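Long-range contacts in flocculation protein FLO11 (Saccharomyces cerevisiae, PDB 4UYS), which enables yeast cells to recognise and adhere to their own kind during flocculation, through homophilic binding by its Flo11 domain: residues I49-K54 with F119-E124; K56-L61 with I91-D96; Y125-A130 with T141-L146. All coordinates share one frame; numbering follows the deposited sequence. Where two conformers were deposited one is given.

Contact 1. Residues I49-K54 with F119-E124. With NA (sodium ion), chain G.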
loop_
_atom_site.group_PDB
_atom_site.type_symbol
_atom_site.label_atom_id
_atom_site.label_comp_id
_atom_site.label_asym_id
_atom_site.label_seq_id
_atom_site.Cartn_x
_atom_site.Cartn_y
_atom_site.Cartn_z
ATOM N N ILE A 49 -4.925 -7.421 6.144
ATOM C CA ILE A 49 -4.985 -5.991 6.182
ATOM C C ILE A 49 -5.791 -5.472 5.016
ATOM O O ILE A 49 -5.833 -6.075 3.951
ATOM C CB ILE A 49 -3.579 -5.368 6.253
ATOM C CG1 ILE A 49 -2.833 -5.382 4.931
ATOM C CG2 ILE A 49 -2.744 -5.990 7.369
ATOM C CD1 ILE A 49 -1.499 -4.673 5.002
ATOM N N THR A 50 -6.375 -4.285 5.240
ATOM C CA THR A 50 -7.055 -3.550 4.188
ATOM C C THR A 50 -6.376 -2.206 4.070
ATOM O O THR A 50 -6.164 -1.527 5.076
ATOM C CB THR A 50 -8.556 -3.362 4.490
ATOM O OG1 THR A 50 -9.183 -4.642 4.583
ATOM C CG2 THR A 50 -9.261 -2.571 3.410
ATOM N N ILE A 51 -6.053 -1.832 2.841
ATOM C CA ILE A 51 -5.491 -0.515 2.518
ATOM C C ILE A 51 -6.479 0.282 1.695
ATOM O O ILE A 51 -7.248 -0.274 0.922
ATOM C CB ILE A 51 -4.132 -0.634 1.805
ATOM C CG1 ILE A 51 -4.226 -1.299 0.441
ATOM C CG2 ILE A 51 -3.162 -1.366 2.729
ATOM C CD1 ILE A 51 -2.947 -1.312 -0.359
ATOM N N HIS A 52 -6.381 1.592 1.846
ATOM C CA HIS A 52 -7.128 2.561 1.041
ATOM C C HIS A 52 -6.122 3.492 0.411
ATOM O O HIS A 52 -5.379 4.167 1.118
ATOM C CB HIS A 52 -8.143 3.309 1.896
ATOM C CG HIS A 52 -8.995 4.276 1.129
ATOM N ND1 HIS A 52 -9.570 5.362 1.743
ATOM C CD2 HIS A 52 -9.352 4.350 -0.168
ATOM C CE1 HIS A 52 -10.246 6.066 0.853
ATOM N NE2 HIS A 52 -10.156 5.449 -0.312
ATOM N N VAL A 53 -6.090 3.515 -0.932
ATOM C CA VAL A 53 -5.178 4.308 -1.701
ATOM C C VAL A 53 -5.961 5.349 -2.497
ATOM O O VAL A 53 -6.943 5.003 -3.160
ATOM C CB VAL A 53 -4.337 3.414 -2.626
ATOM C CG1 VAL A 53 -3.406 4.270 -3.504
ATOM C CG2 VAL A 53 -3.563 2.375 -1.801
ATOM N N LYS A 54 -5.524 6.586 -2.406
ATOM C CA LYS A 54 -6.178 7.691 -3.094
ATOM C C LYS A 54 -5.169 8.510 -3.861
ATOM O O LYS A 54 -4.115 8.856 -3.348
ATOM C CB LYS A 54 -6.856 8.611 -2.074
ATOM C CG LYS A 54 -8.084 7.958 -1.475
ATOM C CD LYS A 54 -8.942 8.945 -0.715
ATOM C CE LYS A 54 -8.295 9.308 0.597
ATOM N NZ LYS A 54 -9.258 10.082 1.417
ATOM N N PHE A 119 5.904 -3.009 1.419
ATOM C CA PHE A 119 5.550 -3.497 0.082
ATOM C C PHE A 119 5.471 -2.314 -0.853
ATOM O O PHE A 119 5.682 -1.138 -0.449
ATOM C CB PHE A 119 4.218 -4.283 0.106
ATOM C CG PHE A 119 3.037 -3.480 0.647
ATOM C CD1 PHE A 119 2.325 -2.615 -0.185
ATOM C CD2 PHE A 119 2.666 -3.540 1.973
ATOM C CE1 PHE A 119 1.246 -1.893 0.294
ATOM C CE2 PHE A 119 1.589 -2.835 2.456
ATOM C CZ PHE A 119 0.899 -1.983 1.622
ATOM N N GLN A 120 5.228 -2.576 -2.125
ATOM C CA GLN A 120 5.084 -1.488 -3.110
ATOM C C GLN A 120 3.808 -1.732 -3.909
ATOM O O GLN A 120 3.240 -2.835 -3.908
ATOM C CB GLN A 120 6.310 -1.389 -4.028
ATOM C CG GLN A 120 7.623 -1.365 -3.266
ATOM C CD GLN A 120 8.135 -2.716 -2.843
ATOM O OE1 GLN A 120 8.164 -3.612 -3.661
ATOM N NE2 GLN A 120 8.542 -2.872 -1.596
ATOM N N ILE A 121 3.361 -0.696 -4.599
ATOM C CA ILE A 121 2.222 -0.771 -5.498
ATOM C C ILE A 121 2.707 -0.321 -6.867
ATOM O O ILE A 121 3.234 0.776 -7.022
ATOM C CB ILE A 121 1.044 0.064 -5.010
ATOM C CG1 ILE A 121 0.693 -0.303 -3.565
ATOM C CG2 ILE A 121 -0.139 -0.122 -5.963
ATOM C CD1 ILE A 121 -0.520 0.398 -3.014
ATOM N N GLN A 122 2.574 -1.206 -7.850
ATOM C CA GLN A 122 3.048 -0.996 -9.206
ATOM C C GLN A 122 1.893 -0.586 -10.108
ATOM O O GLN A 122 0.938 -1.347 -10.294
ATOM C CB GLN A 122 3.692 -2.257 -9.723
ATOM C CG GLN A 122 4.300 -2.098 -11.095
ATOM C CD GLN A 122 5.203 -3.262 -11.478
ATOM O OE1 GLN A 122 5.646 -4.073 -10.639
ATOM N NE2 GLN A 122 5.451 -3.389 -12.759
ATOM N N PHE A 123 1.981 0.637 -10.633
ATOM C CA PHE A 123 1.000 1.204 -11.534
ATOM C C PHE A 123 1.586 1.192 -12.950
ATOM O O PHE A 123 2.716 1.645 -13.185
ATOM C CB PHE A 123 0.728 2.673 -11.180
ATOM C CG PHE A 123 0.014 2.894 -9.886
ATOM C CD1 PHE A 123 0.668 2.793 -8.662
ATOM C CD2 PHE A 123 -1.333 3.245 -9.884
ATOM C CE1 PHE A 123 -0.006 3.071 -7.481
ATOM C CE2 PHE A 123 -2.004 3.526 -8.700
ATOM C CZ PHE A 123 -1.332 3.431 -7.503
ATOM N N GLU A 124 0.782 0.734 -13.900
ATOM C CA GLU A 124 1.092 0.821 -15.318
ATOM C C GLU A 124 -0.106 1.444 -16.042
ATOM O O GLU A 124 -1.119 0.771 -16.290
ATOM C CB GLU A 124 1.410 -0.585 -15.876
ATOM C CG GLU A 124 2.594 -1.265 -15.179
ATOM C CD GLU A 124 3.955 -0.598 -15.239
ATOM O OE1 GLU A 124 4.123 0.315 -16.055
ATOM O OE2 GLU A 124 4.882 -0.913 -14.441
HETATM NA NA NA G . -9.440 -6.585 6.487
HETATM O O HOH W 1 -9.087 -6.865 8.877
#
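The ring of Phe119 meets two isoleucines of 49-54, and both come to it obliquely. Ile51 brings its CG2 branch within 4.3 Å of CZ of Phe119. Ile49 brings its CD1 tip within 4.4 Å of CE2 of the same ring. Phe101 of strand 96-104 pairs with this ring edge-to-face, and Ile69 of strand 64-70 touches it too. The setting is the core of a beta sandwich, the fold of the Flo11 domain. Strand 46-55 is the middle strand of a three-stranded antiparallel sheet, and strand 120-125 lies in a five-stranded one. The touching parts run 37° apart. No hydrogen bond links the two segments, so the sheets are joined here by apolar side chains alone.

The main aliphatic meeting is at Ile121. Its CG1 lies anti to the carbonyl carbon (chi1 -53°), and its extended chain sends CD1 across to the other sheet. There CD1 of Ile121 meets CD1 of Ile51 tip to tip at 4.0 Å. CG2 of Val53 comes closer to CD1 of Ile121, at 3.8 Å, the two side chains passing alongside with their ends reversed.

The alternate residues point away from this core. Thr50 OG1 binds a sodium ion at 2.7 Å. The same hydroxyl is hydrogen-bonded to Thr100 OG1. On the other strand, Gln122 NE2 donates to Glu124 OE2 at 3.0 Å. The acceptor lies close to the Gln122 amide plane, and OE2 of Glu124 receives the bond on its anti lone pair.

Contact 2. Residues K56-L61 with I91-D96. With NA (sodium ion), chain H.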
loop_
_atom_site.group_PDB
_atom_site.type_symbol
_atom_site.label_atom_id
_atom_site.label_comp_id
_atom_site.label_asym_id
_atom_site.label_seq_id
_atom_site.Cartn_x
_atom_site.Cartn_y
_atom_site.Cartn_z
ATOM N N LYS A 56 -4.327 12.136 -5.945
ATOM C CA LYS A 56 -4.679 13.544 -5.754
ATOM C C LYS A 56 -5.812 13.968 -6.699
ATOM O O LYS A 56 -6.719 14.701 -6.266
ATOM C CB LYS A 56 -3.445 14.423 -5.923
ATOM C CG LYS A 56 -3.673 15.883 -5.579
ATOM C CD LYS A 56 -2.397 16.682 -5.334
ATOM C CE LYS A 56 -2.728 18.091 -4.922
ATOM N NZ LYS A 56 -1.542 18.952 -4.784
ATOM N N GLU A 57 -5.742 13.558 -7.963
ATOM C CA GLU A 57 -6.788 13.797 -8.937
ATOM C C GLU A 57 -7.337 12.483 -9.449
ATOM O O GLU A 57 -6.685 11.441 -9.360
ATOM C CB GLU A 57 -6.262 14.565 -10.126
ATOM C CG GLU A 57 -5.735 15.908 -9.728
ATOM C CD GLU A 57 -5.213 16.669 -10.909
ATOM O OE1 GLU A 57 -5.518 16.407 -12.099
ATOM O OE2 GLU A 57 -4.484 17.617 -10.586
ATOM N N ASN A 58 -8.561 12.522 -9.990
ATOM C CA ASN A 58 -9.220 11.316 -10.497
ATOM C C ASN A 58 -8.637 10.959 -11.854
ATOM O O ASN A 58 -8.610 11.776 -12.771
ATOM C CB ASN A 58 -10.715 11.549 -10.660
ATOM C CG ASN A 58 -11.439 10.326 -11.163
ATOM O OD1 ASN A 58 -11.486 9.336 -10.476
ATOM N ND2 ASN A 58 -11.981 10.383 -12.385
ATOM N N ILE A 59 -8.260 9.690 -11.991
ATOM C CA ILE A 59 -7.815 9.145 -13.266
ATOM C C ILE A 59 -8.776 8.033 -13.633
ATOM O O ILE A 59 -8.886 7.028 -12.955
ATOM C CB ILE A 59 -6.354 8.668 -13.214
ATOM C CG1 ILE A 59 -5.424 9.815 -12.842
ATOM C CG2 ILE A 59 -5.973 8.017 -14.535
ATOM C CD1 ILE A 59 -3.985 9.419 -12.671
ATOM N N ASP A 60 -9.478 8.229 -14.747
ATOM C CA ASP A 60 -10.439 7.263 -15.232
ATOM C C ASP A 60 -9.786 5.917 -15.464
ATOM O O ASP A 60 -8.634 5.833 -15.904
ATOM C CB ASP A 60 -11.048 7.826 -16.521
ATOM C CG ASP A 60 -12.258 7.056 -16.945
ATOM O OD1 ASP A 60 -13.378 7.368 -16.493
ATOM O OD2 ASP A 60 -12.084 6.079 -17.678
ATOM N N LEU A 61 -10.549 4.879 -15.196
ATOM C CA LEU A 61 -10.078 3.530 -15.387
ATOM C C LEU A 61 -9.583 3.261 -16.810
ATOM O O LEU A 61 -8.709 2.417 -16.986
ATOM C CB LEU A 61 -11.178 2.568 -15.022
ATOM C CG LEU A 61 -10.814 1.082 -14.949
ATOM C CD1 LEU A 61 -9.783 0.826 -13.852
ATOM C CD2 LEU A 61 -12.088 0.297 -14.722
ATOM N N ILE A 91 -10.724 -3.646 -9.125
ATOM C CA ILE A 91 -10.918 -2.282 -8.712
ATOM C C ILE A 91 -11.489 -1.488 -9.892
ATOM O O ILE A 91 -11.214 -1.804 -11.053
ATOM C CB ILE A 91 -9.602 -1.628 -8.209
ATOM C CG1 ILE A 91 -8.487 -1.584 -9.261
ATOM C CG2 ILE A 91 -9.109 -2.354 -6.973
ATOM C CD1 ILE A 91 -8.273 -0.240 -9.933
ATOM N N ASP A 92 -12.230 -0.421 -9.596
ATOM C CA ASP A 92 -12.797 0.342 -10.677
ATOM C C ASP A 92 -12.262 1.763 -10.781
ATOM O O ASP A 92 -12.649 2.486 -11.685
ATOM C CB ASP A 92 -14.311 0.341 -10.664
ATOM C CG ASP A 92 -14.883 0.957 -9.447
ATOM O OD1 ASP A 92 -14.146 1.632 -8.713
ATOM O OD2 ASP A 92 -16.105 0.745 -9.231
ATOM N N ASN A 93 -11.321 2.141 -9.916
ATOM C CA ASN A 93 -10.767 3.482 -9.892
ATOM C C ASN A 93 -9.349 3.396 -9.342
ATOM O O ASN A 93 -9.163 3.196 -8.146
ATOM C CB ASN A 93 -11.636 4.422 -9.025
ATOM C CG ASN A 93 -11.161 5.852 -9.029
ATOM O OD1 ASN A 93 -10.040 6.153 -9.421
ATOM N ND2 ASN A 93 -12.017 6.739 -8.553
ATOM N N PRO A 94 -8.332 3.593 -10.195
ATOM C CA PRO A 94 -6.962 3.468 -9.740
ATOM C C PRO A 94 -6.502 4.606 -8.829
ATOM O O PRO A 94 -5.415 4.554 -8.268
ATOM C CB PRO A 94 -6.166 3.425 -11.033
ATOM C CG PRO A 94 -6.969 4.227 -11.981
ATOM C CD PRO A 94 -8.395 3.900 -11.635
ATOM N N THR A 95 -7.332 5.630 -8.699
ATOM C CA THR A 95 -7.070 6.763 -7.830
ATOM C C THR A 95 -8.008 6.816 -6.614
ATOM O O THR A 95 -7.968 7.809 -5.884
ATOM C CB THR A 95 -7.088 8.071 -8.634
ATOM O OG1 THR A 95 -8.302 8.271 -9.368
ATOM C CG2 THR A 95 -5.907 8.143 -9.586
ATOM N N ASP A 96 -8.807 5.762 -6.396
ATOM C CA ASP A 96 -9.551 5.615 -5.143
ATOM C C ASP A 96 -9.966 4.164 -5.041
ATOM O O ASP A 96 -10.975 3.772 -5.583
ATOM C CB ASP A 96 -10.764 6.551 -5.080
ATOM C CG ASP A 96 -11.329 6.639 -3.688
ATOM O OD1 ASP A 96 -11.079 5.731 -2.876
ATOM O OD2 ASP A 96 -12.007 7.644 -3.385
HETATM NA NA NA H . -12.713 -3.174 -12.802
HETATM O O HOH W 2 -12.828 4.966 -13.077
HETATM O O HOH W 3 -13.400 -3.215 -15.322
#
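Asn58 and Ile59 meet Asn93 and Thr95 where two loops pack at one end of the Flo11 sandwich. Asn93 opens a type I beta turn that ends at Asp96, and its side chain also forms an Asx turn. One loop follows strand 46-55 and the other leads into strand 96-104.

A chain of hydrogen bonds runs through Thr95. Ile59 N donates to Thr95 OG1 at 3.0 Å, nearly straight at 167°. The Thr95 hydroxyl in turn donates a hydrogen bond to Asn93 OD1 at 2.7 Å, in the carbonyl plane and on a lone pair. Thr95 N donates to the same Asn93 OD1 at 2.9 Å, from above the carbonyl plane. Asn93 ND2 adds a weak, bent bond to Asn58 OD1, the two amide planes standing 89° apart. With a leucine in place of Asn93, the hydroxyl and backbone N-H of Thr95 would probably lose their shared acceptor, and Asn58 OD1 its weak donor.

Apolar side chains pack beside it. CG2 of Thr95 lies 3.7 Å from CG1 of Ile59, the two side chains set nearly perpendicular. Leu61 CD1 rests 4.0 Å from Pro94 CD and also touches CD1 of Ile91. Tyr125 of strand 120-125 also packs against Ile59, Pro94 and Thr95.

One water accepts from Leu61 N and donates to Asp92 O at 2.8 Å, bridging the loops. A sodium ion is bound on the 91-96 side, 2.7 Å from the backbone O of Ile91.

Contact 3. Residues Y125-A130 with T141-L146. With NA (sodium ion), chain E.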
loop_
_atom_site.group_PDB
_atom_site.type_symbol
_atom_site.label_atom_id
_atom_site.label_comp_id
_atom_site.label_asym_id
_atom_site.label_seq_id
_atom_site.Cartn_x
_atom_site.Cartn_y
_atom_site.Cartn_z
ATOM N N TYR A 125 0.027 2.729 -16.359
ATOM C CA TYR A 125 -0.950 3.464 -17.172
ATOM C C TYR A 125 -0.495 3.551 -18.626
ATOM O O TYR A 125 0.710 3.523 -18.866
ATOM C CB TYR A 125 -1.117 4.861 -16.621
ATOM C CG TYR A 125 -1.754 4.972 -15.265
ATOM C CD1 TYR A 125 -3.124 4.931 -15.115
ATOM C CD2 TYR A 125 -0.994 5.190 -14.120
ATOM C CE1 TYR A 125 -3.724 5.169 -13.888
ATOM C CE2 TYR A 125 -1.601 5.403 -12.890
ATOM C CZ TYR A 125 -2.962 5.388 -12.764
ATOM O OH TYR A 125 -3.594 5.595 -11.567
ATOM N N LEU A 126 -1.453 3.680 -19.534
ATOM C CA LEU A 126 -1.170 4.123 -20.898
ATOM C C LEU A 126 -0.359 3.103 -21.657
ATOM O O LEU A 126 0.318 3.409 -22.616
ATOM C CB LEU A 126 -0.446 5.494 -20.901
ATOM C CG LEU A 126 -1.037 6.597 -21.755
ATOM C CD1 LEU A 126 -2.492 6.853 -21.407
ATOM C CD2 LEU A 126 -0.134 7.777 -21.595
ATOM N N GLN A 127 -0.447 1.842 -21.268
ATOM C CA GLN A 127 0.210 0.752 -21.973
ATOM C C GLN A 127 -0.822 -0.165 -22.562
ATOM O O GLN A 127 -2.026 -0.044 -22.288
ATOM C CB GLN A 127 1.164 0.007 -21.044
ATOM C CG GLN A 127 2.283 0.937 -20.651
ATOM C CD GLN A 127 2.948 0.561 -19.357
ATOM O OE1 GLN A 127 3.604 -0.470 -19.251
ATOM N NE2 GLN A 127 2.785 1.417 -18.354
ATOM N N GLY A 128 -0.377 -1.118 -23.386
ATOM C CA GLY A 128 -1.326 -1.942 -24.094
ATOM C C GLY A 128 -2.373 -1.085 -24.791
ATOM O O GLY A 128 -2.082 -0.032 -25.356
ATOM N N SER A 129 -3.600 -1.579 -24.771
ATOM C CA SER A 129 -4.684 -0.859 -25.427
ATOM C C SER A 129 -4.999 0.496 -24.793
ATOM O O SER A 129 -5.603 1.342 -25.460
ATOM C CB SER A 129 -5.918 -1.762 -25.495
ATOM O OG SER A 129 -6.323 -2.140 -24.192
ATOM N N ALA A 130 -4.569 0.722 -23.544
ATOM C CA ALA A 130 -4.758 2.027 -22.892
ATOM C C ALA A 130 -3.929 3.151 -23.501
ATOM O O ALA A 130 -4.189 4.309 -23.254
ATOM C CB ALA A 130 -4.471 1.935 -21.395
ATOM N N THR A 141 4.258 10.881 -14.748
ATOM C CA THR A 141 4.836 9.574 -14.985
ATOM C C THR A 141 3.743 8.497 -15.042
ATOM O O THR A 141 2.849 8.476 -14.206
ATOM C CB THR A 141 5.818 9.280 -13.851
ATOM O OG1 THR A 141 6.819 10.300 -13.888
ATOM C CG2 THR A 141 6.476 7.941 -13.953
ATOM N N THR A 142 3.830 7.622 -16.032
ATOM C CA THR A 142 2.792 6.633 -16.292
ATOM C C THR A 142 3.090 5.254 -15.766
ATOM O O THR A 142 2.151 4.491 -15.598
ATOM C CB THR A 142 2.496 6.536 -17.806
ATOM O OG1 THR A 142 3.700 6.245 -18.505
ATOM C CG2 THR A 142 1.889 7.793 -18.317
ATOM N N SER A 143 4.359 4.957 -15.483
ATOM C CA SER A 143 4.821 3.626 -15.081
ATOM C C SER A 143 5.719 3.744 -13.859
ATOM O O SER A 143 6.860 4.221 -13.988
ATOM C CB SER A 143 5.623 3.029 -16.231
ATOM O OG SER A 143 6.277 1.871 -15.778
ATOM N N PHE A 144 5.218 3.354 -12.686
ATOM C CA PHE A 144 5.916 3.674 -11.451
ATOM C C PHE A 144 5.496 2.720 -10.352
ATOM O O PHE A 144 4.441 2.094 -10.421
ATOM C CB PHE A 144 5.697 5.133 -11.008
ATOM C CG PHE A 144 4.255 5.497 -10.831
ATOM C CD1 PHE A 144 3.492 6.007 -11.882
ATOM C CD2 PHE A 144 3.639 5.336 -9.599
ATOM C CE1 PHE A 144 2.150 6.320 -11.712
ATOM C CE2 PHE A 144 2.315 5.663 -9.435
ATOM C CZ PHE A 144 1.573 6.153 -10.475
ATOM N N ASP A 145 6.356 2.643 -9.339
ATOM C CA ASP A 145 6.086 1.891 -8.112
ATOM C C ASP A 145 6.110 2.886 -6.971
ATOM O O ASP A 145 6.955 3.787 -6.921
ATOM C CB ASP A 145 7.231 0.894 -7.836
ATOM C CG ASP A 145 7.357 -0.212 -8.850
ATOM O OD1 ASP A 145 6.469 -0.347 -9.698
ATOM O OD2 ASP A 145 8.361 -0.958 -8.729
ATOM N N LEU A 146 5.151 2.723 -6.061
ATOM C CA LEU A 146 5.063 3.493 -4.812
ATOM C C LEU A 146 5.301 2.574 -3.629
ATOM O O LEU A 146 4.665 1.514 -3.538
ATOM C CB LEU A 146 3.719 4.173 -4.684
ATOM C CG LEU A 146 3.404 5.153 -5.826
ATOM C CD1 LEU A 146 2.056 5.795 -5.571
ATOM C CD2 LEU A 146 4.489 6.190 -6.006
HETATM NA NA NA E . 7.003 0.244 -12.408
HETATM O O HOH W 4 3.463 3.678 -19.050
HETATM O O HOH W 5 8.784 1.741 -13.744
HETATM O O HOH W 6 8.789 -1.905 -12.733
#
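Tyr125 turns its CG anti to the carbonyl carbon (chi1 -67°), while Phe144 carries its CG between the backbone N and the carbonyl carbon (chi1 57°). These torsions bring the two rings together. CE2 of Tyr125 lies 4.0 Å from CE1 of Phe144, at the edge of the tyrosine ring, and the side chains cross at a slant. The antiparallel strand pair 120-125 and 143-147 ends here, at the border of the five-stranded sheet of the sandwich.

Tyr125 N donates to Thr142 O at 2.9 Å, with an N-H...O angle of 166°. The same carbonyl oxygen also lies in the plane of the Tyr125 ring, at its edge, 3.5 Å from CD2. The tyrosine hydroxyl is hydrogen-bonded to Tyr32 OH, which ties down the far end of the ring.

Beyond Tyr125 the chain turns away through Leu126, which has a positive phi. CD2 of Leu126 meets CG2 of Thr142 at 3.9 Å. The side chain of Gln127, extended beyond CG, reaches back, and its NE2 donates to Tyr125 O at 3.0 Å from above the carbonyl plane; Glu124 OE1 is a second partner of this amide. A water donates to Tyr125 O and lies 2.6 Å from Thr142 OG1, so it spans the two segments.

Further along the edge strand, a sodium ion is bound by Asp145 OD1 at 2.8 Å and by two waters.

How the contacts relate
Strand 46-55 enters contact 1 first, and its partner arrives only at 119-124. Contact 2 opens and closes within that interval: 56-61 leaves the end of the strand, and 91-96 returns just ahead of strand 96-104. Contact 2 is thus nested in contact 1. Contact 3 follows in series and closes the short loop between the neighbouring strands 120-125 and 143-147. Contact 1 joins the two sheets, contact 2 ties loops at one end, and contact 3 joins two neighbouring strands at the edge of one sheet. His52 and Asp96 link contacts 1 and 2. Glu124 and Ser143 link contacts 1 and 3. Tyr125 OH packs on Pro94, joining contacts 2 and 3.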